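Local coordinates for beta subunit of photoactivated adenylyl cyclase (Beggiatoa sp. PS, PDB 5MBC) that converts ATP to cyclic AMP, its class III cyclase domain being regulated by blue light through a flavin-binding BLUF domain, at the interface of chains A and B. Coordinates in Å, arbitrary orientation; residue numbers count along the deposited sequence, not the author numbering. Chains: chain A/B, Beta subunit of photoactivated adenylyl cyclase.

Contact 1: the interface of chains A and B. Residues chain A 164, 201-204; chain B 200, 202, 269-272.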
loop_
_atom_site.group_PDB
_atom_site.type_symbol
_atom_site.label_atom_id
_atom_site.label_comp_id
_atom_site.label_asym_id
_atom_site.label_seq_id
_atom_site.Cartn_x
_atom_site.Cartn_y
_atom_site.Cartn_z
ATOM N N PHE A 164 -11.823 -6.657 19.400
ATOM C CA PHE A 164 -12.213 -5.773 18.306
ATOM C C PHE A 164 -13.553 -6.178 17.707
ATOM O O PHE A 164 -14.290 -5.322 17.203
ATOM C CB PHE A 164 -11.127 -5.763 17.229
ATOM C CG PHE A 164 -11.334 -4.719 16.166
ATOM C CD1 PHE A 164 -11.283 -3.371 16.481
ATOM C CD2 PHE A 164 -11.566 -5.085 14.850
ATOM C CE1 PHE A 164 -11.469 -2.408 15.507
ATOM C CE2 PHE A 164 -11.750 -4.127 13.870
ATOM C CZ PHE A 164 -11.700 -2.786 14.199
ATOM N N PHE A 201 -1.514 -2.372 6.930
ATOM C CA PHE A 201 -2.587 -2.585 7.892
ATOM C C PHE A 201 -3.527 -3.644 7.334
ATOM O O PHE A 201 -3.946 -3.559 6.175
ATOM C CB PHE A 201 -3.355 -1.290 8.167
ATOM C CG PHE A 201 -2.499 -0.161 8.664
ATOM C CD1 PHE A 201 -1.397 -0.403 9.465
ATOM C CD2 PHE A 201 -2.805 1.150 8.329
ATOM C CE1 PHE A 201 -0.612 0.642 9.923
ATOM C CE2 PHE A 201 -2.025 2.196 8.783
ATOM C CZ PHE A 201 -0.927 1.943 9.580
ATOM N N ILE A 202 -3.848 -4.642 8.152
ATOM C CA ILE A 202 -4.712 -5.749 7.753
ATOM C C ILE A 202 -5.868 -5.779 8.743
ATOM O O ILE A 202 -5.740 -6.329 9.843
ATOM C CB ILE A 202 -3.966 -7.086 7.727
ATOM C CG1 ILE A 202 -2.746 -6.992 6.807
ATOM C CG2 ILE A 202 -4.897 -8.202 7.282
ATOM C CD1 ILE A 202 -1.703 -8.049 7.072
ATOM N N GLY A 203 -7.001 -5.203 8.358
ATOM C CA GLY A 203 -8.071 -5.030 9.325
ATOM C C GLY A 203 -7.611 -4.075 10.406
ATOM O O GLY A 203 -7.138 -2.967 10.129
ATOM N N ASP A 204 -7.735 -4.503 11.658
ATOM C CA ASP A 204 -7.238 -3.740 12.794
ATOM C C ASP A 204 -5.812 -4.115 13.170
ATOM O O ASP A 204 -5.339 -3.710 14.237
ATOM C CB ASP A 204 -8.154 -3.935 14.006
ATOM C CG ASP A 204 -8.206 -5.378 14.469
ATOM O OD1 ASP A 204 -8.393 -6.272 13.617
ATOM O OD2 ASP A 204 -8.048 -5.622 15.685
ATOM N N LYS B 200 -5.538 -7.204 -0.824
ATOM C CA LYS B 200 -4.100 -7.140 -0.592
ATOM C C LYS B 200 -3.543 -8.557 -0.575
ATOM O O LYS B 200 -4.287 -9.540 -0.522
ATOM C CB LYS B 200 -3.774 -6.417 0.717
ATOM C CG LYS B 200 -4.371 -7.075 1.947
ATOM C CD LYS B 200 -4.352 -6.130 3.135
ATOM C CE LYS B 200 -5.136 -4.863 2.833
ATOM N NZ LYS B 200 -5.153 -3.920 3.984
ATOM N N ILE B 202 -1.137 -10.999 1.695
ATOM C CA ILE B 202 -0.620 -11.170 3.051
ATOM C C ILE B 202 0.222 -12.439 3.029
ATOM O O ILE B 202 -0.284 -13.547 3.231
ATOM C CB ILE B 202 -1.734 -11.253 4.095
ATOM C CG1 ILE B 202 -2.702 -10.081 3.929
ATOM C CG2 ILE B 202 -1.144 -11.272 5.496
ATOM C CD1 ILE B 202 -4.071 -10.338 4.509
ATOM N N HIS B 269 -5.597 1.137 2.898
ATOM C CA HIS B 269 -6.992 0.769 2.704
ATOM C C HIS B 269 -7.228 -0.581 3.365
ATOM O O HIS B 269 -6.505 -1.543 3.089
ATOM C CB HIS B 269 -7.352 0.705 1.220
ATOM C CG HIS B 269 -8.785 0.360 0.968
ATOM N ND1 HIS B 269 -9.204 -0.924 0.686
ATOM C CD2 HIS B 269 -9.900 1.127 0.978
ATOM C CE1 HIS B 269 -10.514 -0.929 0.522
ATOM N NE2 HIS B 269 -10.962 0.301 0.696
ATOM N N THR B 270 -8.228 -0.651 4.242
ATOM C CA THR B 270 -8.461 -1.857 5.018
ATOM C C THR B 270 -9.954 -2.150 5.098
ATOM O O THR B 270 -10.797 -1.307 4.776
ATOM C CB THR B 270 -7.869 -1.734 6.430
ATOM O OG1 THR B 270 -7.669 -3.040 6.981
ATOM C CG2 THR B 270 -8.802 -0.951 7.335
ATOM N N LEU B 271 -10.263 -3.374 5.525
ATOM C CA LEU B 271 -11.625 -3.834 5.765
ATOM C C LEU B 271 -11.719 -4.262 7.222
ATOM O O LEU B 271 -10.957 -5.129 7.664
ATOM C CB LEU B 271 -11.996 -4.997 4.839
ATOM C CG LEU B 271 -11.991 -4.751 3.330
ATOM C CD1 LEU B 271 -12.325 -6.029 2.575
ATOM C CD2 LEU B 271 -12.969 -3.654 2.970
ATOM N N LEU B 272 -12.643 -3.657 7.964
ATOM C CA LEU B 272 -12.783 -3.880 9.399
ATOM C C LEU B 272 -14.056 -4.672 9.668
ATOM O O LEU B 272 -15.161 -4.168 9.445
ATOM C CB LEU B 272 -12.823 -2.550 10.156
ATOM C CG LEU B 272 -11.688 -1.547 9.940
ATOM C CD1 LEU B 272 -12.024 -0.218 10.601
ATOM C CD2 LEU B 272 -10.383 -2.092 10.483
HETATM O O HOH W 1 -7.682 -5.178 5.286
#
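Part of the catalytic dimer interface of this class III cyclase, the contact brings the turn after strand 197-202 of chain A against B:Lys200 and B:Thr270, which hold the positions of the adenine-recognising lysine and aspartate/threonine of such enzymes. With no nucleotide among the contacts, both side chains bond to partner backbone, which might have to give way when adenine binds. B:Lys200 begins in the crowded position between backbone N and carbonyl carbon (chi1 60°) and bends again at chi3. Its NZ ammonium thereby meets A:Phe201 O at 2.5 Å, nearly along the C=O axis, while B:His269 O, 2.9 Å from NZ, steadies it from within its own chain. Water 1 is a third partner. B:Thr270 turns OG1 anti to its backbone N, where the hydroxyl accepts a hydrogen bond from A:Gly203 N at 2.6 Å, bent (122° at H). OG1 can in turn donate to A:Gly203 O, 3.2 Å away in the carbonyl plane. Water 1 also joins A:Gly203 N, B:Thr270 OG1 and B:Leu271 N, so this polar knot is densely tied. Packing around it is looser: A:Ile202 and B:Ile202 meet tip to tip, A:Ile202 CG2 lying 3.6 Å from B:Ile202 CD1. At the far end B:Leu272 CD2 lies 3.4 Å from A:Gly203 O but touches the A:Phe164 ring only loosely, 4.0 Å from CZ. A:Asp204, in the position of a catalytic metal-binding aspartate, leads the turn into the active site, its CB over that ring's centre.

Contact 2: the interface of chains A and B. Residues chain A 134, 143-145, 260, 267; chain B 125, 128-129.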
loop_
_atom_site.group_PDB
_atom_site.type_symbol
_atom_site.label_atom_id
_atom_site.label_comp_id
_atom_site.label_asym_id
_atom_site.label_seq_id
_atom_site.Cartn_x
_atom_site.Cartn_y
_atom_site.Cartn_z
ATOM N N VAL A 134 9.500 0.696 0.623
ATOM C CA VAL A 134 9.463 1.337 -0.688
ATOM C C VAL A 134 9.966 2.774 -0.596
ATOM O O VAL A 134 10.755 3.224 -1.435
ATOM C CB VAL A 134 8.042 1.267 -1.275
ATOM C CG1 VAL A 134 7.946 2.103 -2.544
ATOM C CG2 VAL A 134 7.656 -0.178 -1.556
ATOM N N ASN A 143 15.175 2.438 -7.721
ATOM C CA ASN A 143 13.837 2.170 -8.228
ATOM C C ASN A 143 13.311 0.889 -7.598
ATOM O O ASN A 143 13.875 -0.185 -7.850
ATOM C CB ASN A 143 13.860 2.053 -9.753
ATOM C CG ASN A 143 12.480 1.813 -10.347
ATOM O OD1 ASN A 143 11.463 1.925 -9.662
ATOM N ND2 ASN A 143 12.443 1.488 -11.634
ATOM N N PRO A 144 12.253 0.941 -6.783
ATOM C CA PRO A 144 11.779 -0.286 -6.123
ATOM C C PRO A 144 11.203 -1.312 -7.082
ATOM O O PRO A 144 11.120 -2.493 -6.720
ATOM C CB PRO A 144 10.710 0.231 -5.150
ATOM C CG PRO A 144 10.231 1.503 -5.770
ATOM C CD PRO A 144 11.434 2.114 -6.432
ATOM N N LEU A 145 10.808 -0.908 -8.291
ATOM C CA LEU A 145 10.199 -1.842 -9.230
ATOM C C LEU A 145 11.203 -2.824 -9.817
ATOM O O LEU A 145 10.806 -3.911 -10.250
ATOM C CB LEU A 145 9.506 -1.074 -10.358
ATOM C CG LEU A 145 8.272 -0.259 -9.972
ATOM C CD1 LEU A 145 7.731 0.501 -11.173
ATOM C CD2 LEU A 145 7.202 -1.162 -9.382
ATOM N N ASN A 260 8.976 -7.312 -4.577
ATOM C CA ASN A 260 7.761 -7.103 -5.354
ATOM C C ASN A 260 7.162 -8.442 -5.764
ATOM O O ASN A 260 7.868 -9.315 -6.277
ATOM C CB ASN A 260 8.064 -6.266 -6.596
ATOM C CG ASN A 260 8.770 -4.967 -6.269
ATOM O OD1 ASN A 260 8.360 -4.235 -5.369
ATOM N ND2 ASN A 260 9.842 -4.677 -6.997
ATOM N N MET A 267 0.436 -5.585 -8.220
ATOM C CA MET A 267 1.753 -5.870 -7.672
ATOM C C MET A 267 1.889 -5.139 -6.345
ATOM O O MET A 267 1.377 -4.026 -6.189
ATOM C CB MET A 267 2.861 -5.434 -8.636
ATOM C CG MET A 267 4.270 -5.713 -8.142
ATOM S SD MET A 267 5.390 -4.350 -8.508
ATOM C CE MET A 267 4.511 -2.996 -7.735
ATOM N N VAL B 125 5.452 5.198 -10.487
ATOM C CA VAL B 125 5.997 4.076 -9.729
ATOM C C VAL B 125 5.169 3.832 -8.473
ATOM O O VAL B 125 4.853 2.684 -8.135
ATOM C CB VAL B 125 7.480 4.322 -9.395
ATOM C CG1 VAL B 125 7.997 3.258 -8.438
ATOM C CG2 VAL B 125 8.313 4.346 -10.665
ATOM N N LYS B 128 1.853 1.821 -8.773
ATOM C CA LYS B 128 1.898 0.367 -8.867
ATOM C C LYS B 128 1.697 -0.296 -7.510
ATOM O O LYS B 128 1.233 -1.439 -7.447
ATOM C CB LYS B 128 3.225 -0.076 -9.482
ATOM C CG LYS B 128 3.549 0.587 -10.812
ATOM C CD LYS B 128 2.500 0.272 -11.866
ATOM C CE LYS B 128 2.848 0.915 -13.200
ATOM N NZ LYS B 128 2.941 2.398 -13.102
ATOM N N TYR B 129 2.033 0.396 -6.424
ATOM C CA TYR B 129 1.885 -0.139 -5.077
ATOM C C TYR B 129 0.598 0.305 -4.397
ATOM O O TYR B 129 0.368 -0.063 -3.240
ATOM C CB TYR B 129 3.083 0.264 -4.209
ATOM C CG TYR B 129 4.413 -0.279 -4.678
ATOM C CD1 TYR B 129 4.837 -1.549 -4.305
ATOM C CD2 TYR B 129 5.252 0.481 -5.482
ATOM C CE1 TYR B 129 6.055 -2.049 -4.725
ATOM C CE2 TYR B 129 6.472 -0.010 -5.909
ATOM C CZ TYR B 129 6.868 -1.276 -5.528
ATOM O OH TYR B 129 8.082 -1.769 -5.951
HETATM O O HOH W 2 -0.071 -2.934 -9.053
#
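The phenol oxygen OH of B:Tyr129 gives a short hydrogen bond to A:Asn260 OD1 at 2.5 Å, and A:Pro144 O is a second neighbour at 3.2 Å. The hydroxyl approaches from above the plane of the amide carbonyl, off its lone pairs, and the amide and ring planes are 53° apart. What fixes the amide is its other end: A:Asn260 ND2 donates in plane to A:Pro144 O at 2.5 Å, nearly straight (174° at H), so A:Pro144, which also borders the phenol, orients the acceptor. With CG anti to its carbonyl carbon (chi1 -63°), B:Tyr129 sends its ring into the partner, where it is flanked on both faces. The CE methyl of A:Met267, tentatively placed because the residue is poorly ordered, lies over one face, 3.6 Å from the ring centroid; A:Val134 CG2 comes tip to tip against the other, toward the rim. A:Leu145 slides past in the opposite direction, its CD2 branch 3.7 Å from B:Tyr129 CE2, while its CG and CD1 pack on the methyls of B:Val125. An alanine in place of B:Tyr129 would probably loosen this joint, losing the bond to A:Asn260 and the surface lying between methionine and valine. A:Met267 O and B:Lys128 O stand at 2.9 Å, a clash that may owe something to the poor order of A:Met267; water 2 bonds to A:Met267 N and, at 2.6 Å, to B:Lys128 O. This domain-crossing part of the homodimer interface may couple helix 110-128 of chain B, which B:Tyr129 directly follows, to the partner's cyclase domain, where the ring plugs in between helix 132-139, the 3-10 turn 144-146 and strands 260-262 and 267-272.

Contacts 1 and 2 lie about 21 Å apart, measured between the centres of their C-alpha atoms, on one two-fold interface. They share strand 267-272, though not in the same chain: contact 2 uses its first residue, A:Met267, whereas contact 1 uses B:His269 to B:Leu272. Because each contact recurs with chains exchanged, every copy of this strand touches its partner at both places. The strand thus runs from the end of the partner's helix 110-128 to the turn after the partner's strand 197-202. Such continuity could help pass movement of the light-sensing domain to the catalytic cleft, although one static structure does not show this.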